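Local coordinates for protein probable ss-1,3-N-acetylglucosaminyltransferase (Staphylococcus aureus, PDB 6H4F) that is probably a family 2 glycosyltransferase with a GT-A-type domain and a TarS-like linker domain, here holding the bound group FQ8, at residues A254-P259 / Q269-Y274. Sequence-based numbering, arbitrary orientation.
Sequences AIYKSP and QLAGKY. With FQ8 ([(2~{R},3~{S},4~{S})-2,3,4,5-tetrakis(oxidanyl)pentyl] [(2~{R},3~{R},4~{S})-2,3,4-tris(oxidanyl)-5-[oxidanyl-[(2~{R},3~{S},4~{S})-2,3,4-tris(oxidanyl)-5-phosphonooxy-pentoxy]phosphoryl]oxy-pentyl] hydrogen phosphate), chain M.
The phenol ring of Tyr256 meets Ala271 obliquely, the methyl CB lying 3.6 Å from ring atom CE2 and equally near the hydroxyl oxygen OH. Pro312 and Ser315, from a loop, also touch this side chain, and its OH is hydrogen-bonded to His268 ND1, which ties the hydroxyl to helix 264-281, the helix that carries Ala271. The second flat group, Tyr274, offers the contact its CB rather than its ring; its side chain also touches Ile248 and Ile251 of helix 242-256, and its OH is hydrogen-bonded to Gln200 OE1. Ile255 points at helix 264-281 and touches it with both branches. CG2, anti to the backbone N, meets Leu270 CB at 3.8 Å; CG1, anti to the carbonyl carbon (chi1 -69°), extends through chi2 169° and brings CD1 within 4.3 Å of Tyr274 CB. Contact between the segments is thus apolar and largely buried. Two residues after Ala271, Lys273 bends at chi2 and chi3 and hydrogen-bonds through NZ to phosphate oxygen OAA of FQ8 (2.9 Å); Arg277 and Arg280 of the same helix bind the ligand too. Consecutive helices 242-256 and 264-281 of the TarS-type linker domain, joined by a short loop and roughly antiparallel here, form a helical hairpin packed through Ile255, Leu270, Ala271 and the tyrosines, beside the FQ8 site.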
ATOM      1  N   ALA A 254      18.782  -5.490 -27.358  1.00 29.48           N
ATOM      2  CA  ALA A 254      18.945  -4.747 -28.600  1.00 28.49           C
ATOM      3  C   ALA A 254      19.275  -3.274 -28.302  1.00 29.11           C
ATOM      4  O   ALA A 254      20.082  -2.680 -28.985  1.00 29.27           O
ATOM      5  CB  ALA A 254      17.708  -4.869 -29.454  1.00 27.49           C
ATOM      6  N   ILE A 255      18.646  -2.692 -27.283  1.00 29.80           N
ATOM      7  CA  ILE A 255      18.890  -1.296 -26.927  1.00 27.39           C
ATOM      8  C   ILE A 255      20.335  -1.156 -26.449  1.00 29.49           C
ATOM      9  O   ILE A 255      21.050  -0.274 -26.890  1.00 29.34           O
ATOM     10  CB  ILE A 255      17.880  -0.811 -25.872  1.00 27.09           C
ATOM     11  CG1 ILE A 255      16.477  -0.709 -26.472  1.00 27.74           C
ATOM     12  CG2 ILE A 255      18.317   0.502 -25.247  1.00 26.59           C
ATOM     13  CD1 ILE A 255      15.375  -0.507 -25.479  1.00 26.34           C
ATOM     14  N   TYR A 256      20.763  -2.063 -25.572  1.00 29.55           N
ATOM     15  CA  TYR A 256      22.056  -1.948 -24.907  1.00 28.05           C
ATOM     16  C   TYR A 256      23.214  -2.383 -25.813  1.00 30.58           C
ATOM     17  O   TYR A 256      24.349  -2.171 -25.435  1.00 39.02           O
ATOM     18  CB  TYR A 256      22.044  -2.684 -23.570  1.00 26.15           C
ATOM     19  CG  TYR A 256      21.499  -1.841 -22.447  1.00 25.32           C
ATOM     20  CD1 TYR A 256      22.257  -0.825 -21.896  1.00 25.77           C
ATOM     21  CD2 TYR A 256      20.215  -2.014 -21.970  1.00 24.16           C
ATOM     22  CE1 TYR A 256      21.763  -0.021 -20.880  1.00 25.60           C
ATOM     23  CE2 TYR A 256      19.703  -1.219 -20.962  1.00 25.82           C
ATOM     24  CZ  TYR A 256      20.488  -0.220 -20.408  1.00 26.97           C
ATOM     25  OH  TYR A 256      20.010   0.560 -19.396  1.00 25.89           O
ATOM     26  N   LYS A 257      22.948  -2.897 -27.011  1.00 29.87           N
ATOM     27  CA  LYS A 257      24.024  -3.247 -27.975  1.00 33.53           C
ATOM     28  C   LYS A 257      23.877  -2.381 -29.245  1.00 33.42           C
ATOM     29  O   LYS A 257      24.541  -2.628 -30.231  1.00 31.49           O
ATOM     30  CB  LYS A 257      24.024  -4.744 -28.345  1.00 37.50           C
ATOM     31  CG  LYS A 257      24.254  -5.802 -27.258  1.00 49.06           C
ATOM     32  N   SER A 258      23.022  -1.347 -29.215  1.00 28.68           N
ATOM     33  CA  SER A 258      22.792  -0.508 -30.393  1.00 30.30           C
ATOM     34  C   SER A 258      24.105   0.089 -30.888  1.00 32.41           C
ATOM     35  O   SER A 258      24.808   0.753 -30.129  1.00 30.65           O
ATOM     36  CB  SER A 258      21.808   0.591 -30.107  1.00 29.78           C
ATOM     37  OG  SER A 258      21.687   1.460 -31.230  1.00 28.18           O
ATOM     38  N   PRO A 259      24.479  -0.123 -32.171  1.00 34.63           N
ATOM     39  CA  PRO A 259      25.605   0.590 -32.764  1.00 37.16           C
ATOM     40  C   PRO A 259      25.288   2.039 -33.166  1.00 38.50           C
ATOM     41  O   PRO A 259      26.195   2.766 -33.526  1.00 43.35           O
ATOM     42  CB  PRO A 259      25.959  -0.253 -33.991  1.00 39.67           C
ATOM     43  CG  PRO A 259      24.653  -0.889 -34.387  1.00 44.02           C
ATOM     44  CD  PRO A 259      23.898  -1.107 -33.092  1.00 39.82           C
ATOM     45  N   GLN A 269      18.368   5.889 -21.047  1.00 24.86           N
ATOM     46  CA  GLN A 269      17.187   6.685 -21.280  1.00 25.39           C
ATOM     47  C   GLN A 269      16.178   5.893 -22.138  1.00 24.59           C
ATOM     48  O   GLN A 269      14.971   5.910 -21.855  1.00 24.25           O
ATOM     49  CB  GLN A 269      17.555   7.990 -21.970  1.00 26.62           C
ATOM     50  CG  GLN A 269      16.380   8.967 -22.108  1.00 26.26           C
ATOM     51  CD  GLN A 269      16.641  10.071 -23.103  1.00 27.05           C
ATOM     52  OE1 GLN A 269      17.378   9.894 -24.049  1.00 30.24           O
ATOM     53  NE2 GLN A 269      16.079  11.236 -22.873  1.00 25.03           N
ATOM     54  N   LEU A 270      16.680   5.231 -23.191  1.00 24.47           N
ATOM     55  CA  LEU A 270      15.840   4.446 -24.076  1.00 25.33           C
ATOM     56  C   LEU A 270      15.234   3.264 -23.304  1.00 26.81           C
ATOM     57  O   LEU A 270      14.041   2.997 -23.424  1.00 26.34           O
ATOM     58  CB  LEU A 270      16.666   3.959 -25.274  1.00 25.72           C
ATOM     59  CG  LEU A 270      17.065   5.027 -26.290  1.00 24.32           C
ATOM     60  CD1 LEU A 270      18.060   4.491 -27.285  1.00 24.61           C
ATOM     61  CD2 LEU A 270      15.857   5.539 -27.027  1.00 24.83           C
ATOM     62  N   ALA A 271      16.059   2.576 -22.510  1.00 27.27           N
ATOM     63  CA  ALA A 271      15.589   1.426 -21.715  1.00 25.64           C
ATOM     64  C   ALA A 271      14.486   1.879 -20.762  1.00 24.77           C
ATOM     65  O   ALA A 271      13.470   1.217 -20.617  1.00 24.69           O
ATOM     66  CB  ALA A 271      16.748   0.796 -20.962  1.00 27.77           C
ATOM     67  N   GLY A 272      14.693   3.029 -20.114  1.00 25.76           N
ATOM     68  CA  GLY A 272      13.716   3.583 -19.181  1.00 24.69           C
ATOM     69  C   GLY A 272      12.388   3.879 -19.859  1.00 25.42           C
ATOM     70  O   GLY A 272      11.301   3.678 -19.268  1.00 24.86           O
ATOM     71  N   LYS A 273      12.457   4.385 -21.094  1.00 25.98           N
ATOM     72  CA  LYS A 273      11.249   4.674 -21.832  1.00 24.71           C
ATOM     73  C   LYS A 273      10.552   3.347 -22.183  1.00 26.91           C
ATOM     74  O   LYS A 273       9.338   3.263 -22.080  1.00 27.30           O
ATOM     75  CB  LYS A 273      11.541   5.510 -23.080  1.00 28.24           C
ATOM     76  CG  LYS A 273      10.310   5.877 -23.907  1.00 34.53           C
ATOM     77  CD  LYS A 273       9.205   6.632 -23.176  1.00 34.26           C
ATOM     78  CE  LYS A 273       9.647   8.022 -22.775  1.00 36.42           C
ATOM     79  NZ  LYS A 273       8.690   8.641 -21.818  1.00 34.33           N
ATOM     80  N   TYR A 274      11.310   2.313 -22.580  1.00 26.31           N
ATOM     81  CA  TYR A 274      10.669   1.037 -22.897  1.00 26.08           C
ATOM     82  C   TYR A 274       9.985   0.496 -21.631  1.00 26.21           C
ATOM     83  O   TYR A 274       8.863   0.012 -21.709  1.00 25.70           O
ATOM     84  CB  TYR A 274      11.593  -0.017 -23.534  1.00 27.02           C
ATOM     85  CG  TYR A 274      10.765  -1.196 -23.975  1.00 29.37           C
ATOM     86  CD1 TYR A 274      10.008  -1.144 -25.134  1.00 26.47           C
ATOM     87  CD2 TYR A 274      10.585  -2.284 -23.141  1.00 29.08           C
ATOM     88  CE1 TYR A 274       9.153  -2.172 -25.491  1.00 29.30           C
ATOM     89  CE2 TYR A 274       9.714  -3.313 -23.473  1.00 30.90           C
ATOM     90  CZ  TYR A 274       8.990  -3.254 -24.646  1.00 31.04           C
ATOM     91  OH  TYR A 274       8.126  -4.264 -24.958  1.00 32.58           O
TER
HETATM   92  OAN FQ8 M 401       5.464  10.522 -20.698  1.00 39.71           O
HETATM   93  PBL FQ8 M 401       4.980   8.994 -20.793  1.00 32.53           P
HETATM   94  OAO FQ8 M 401       4.996   8.468 -19.280  1.00 34.34           O
HETATM   95  OAA FQ8 M 401       5.865   8.197 -21.661  1.00 31.67           O
HETATM   96  OAX FQ8 M 401       3.445   9.032 -21.243  1.00 42.43           O
HETATM   97  CAS FQ8 M 401       2.911   8.108 -22.189  1.00 35.88           C
HETATM   98  CBE FQ8 M 401       1.599   8.672 -22.740  1.00 37.87           C
HETATM   99  OAG FQ8 M 401       0.710   8.974 -21.665  1.00 34.53           O
HETATM  100  CBJ FQ8 M 401       0.942   7.672 -23.698  1.00 41.50           C
HETATM  101  OAL FQ8 M 401       1.139   6.327 -23.263  1.00 35.36           O
HETATM  102  CBF FQ8 M 401       1.575   7.850 -25.069  1.00 43.11           C
HETATM  103  OAH FQ8 M 401       1.204   9.134 -25.565  1.00 55.78           O
HETATM  104  CAU FQ8 M 401       1.094   6.745 -26.018  1.00 42.42           C
HETATM  105  OAZ FQ8 M 401      -0.330   6.648 -25.986  1.00 34.41           O
HETATM  106  PBN FQ8 M 401      -1.148   6.312 -27.336  1.00 37.72           P
HETATM  107  OAQ FQ8 M 401      -0.486   7.232 -28.468  1.00 31.15           O
HETATM  108  OAC FQ8 M 401      -2.591   6.590 -27.182  1.00 33.66           O
HETATM  109  OBB FQ8 M 401      -0.817   4.797 -27.731  1.00 45.02           O
HETATM  110  CAW FQ8 M 401      -1.142   3.735 -26.832  1.00 52.78           C
HETATM  111  CBH FQ8 M 401      -0.388   2.454 -27.203  1.00 55.27           C
HETATM  112  OAJ FQ8 M 401       0.880   2.777 -27.776  1.00 35.06           O
HETATM  113  CBK FQ8 M 401      -1.215   1.635 -28.198  1.00 64.62           C
HETATM  114  OAM FQ8 M 401      -2.587   1.657 -27.802  1.00 63.13           O
HETATM  115  CBG FQ8 M 401      -0.723   0.186 -28.222  1.00 50.20           C
HETATM  116  OAI FQ8 M 401      -0.778  -0.359 -26.907  1.00 54.21           O
HETATM  117  CAV FQ8 M 401       0.716   0.140 -28.729  1.00 61.60           C
HETATM  118  OBA FQ8 M 401       0.915  -1.034 -29.514  1.00 46.84           O
HETATM  119  PBM FQ8 M 401       1.987  -1.009 -30.712  1.00 51.35           P
HETATM  120  OAP FQ8 M 401       3.334  -0.428 -30.053  1.00 46.92           O
HETATM  121  OAB FQ8 M 401       1.514  -0.177 -31.841  1.00 36.78           O
HETATM  122  OAY FQ8 M 401       2.296  -2.529 -31.116  1.00 59.18           O
HETATM  123  CAT FQ8 M 401       2.143  -3.590 -30.172  1.00 75.99           C
HETATM  124  CBD FQ8 M 401       1.334  -4.730 -30.801  1.00 90.24           C
HETATM  125  OAF FQ8 M 401       1.651  -4.850 -32.191  1.00 75.06           O
HETATM  126  CBI FQ8 M 401       1.659  -6.050 -30.089  1.00102.68           C
HETATM  127  OAK FQ8 M 401       3.051  -6.101 -29.770  1.00 56.62           O
HETATM  128  CBC FQ8 M 401       0.834  -6.180 -28.804  1.00 93.40           C
HETATM  129  OAE FQ8 M 401       0.480  -4.886 -28.310  1.00 79.07           O
HETATM  130  CAR FQ8 M 401      -0.436  -6.980 -29.101  1.00 98.61           C
HETATM  131  OAD FQ8 M 401      -0.819  -7.717 -27.938  1.00111.09           O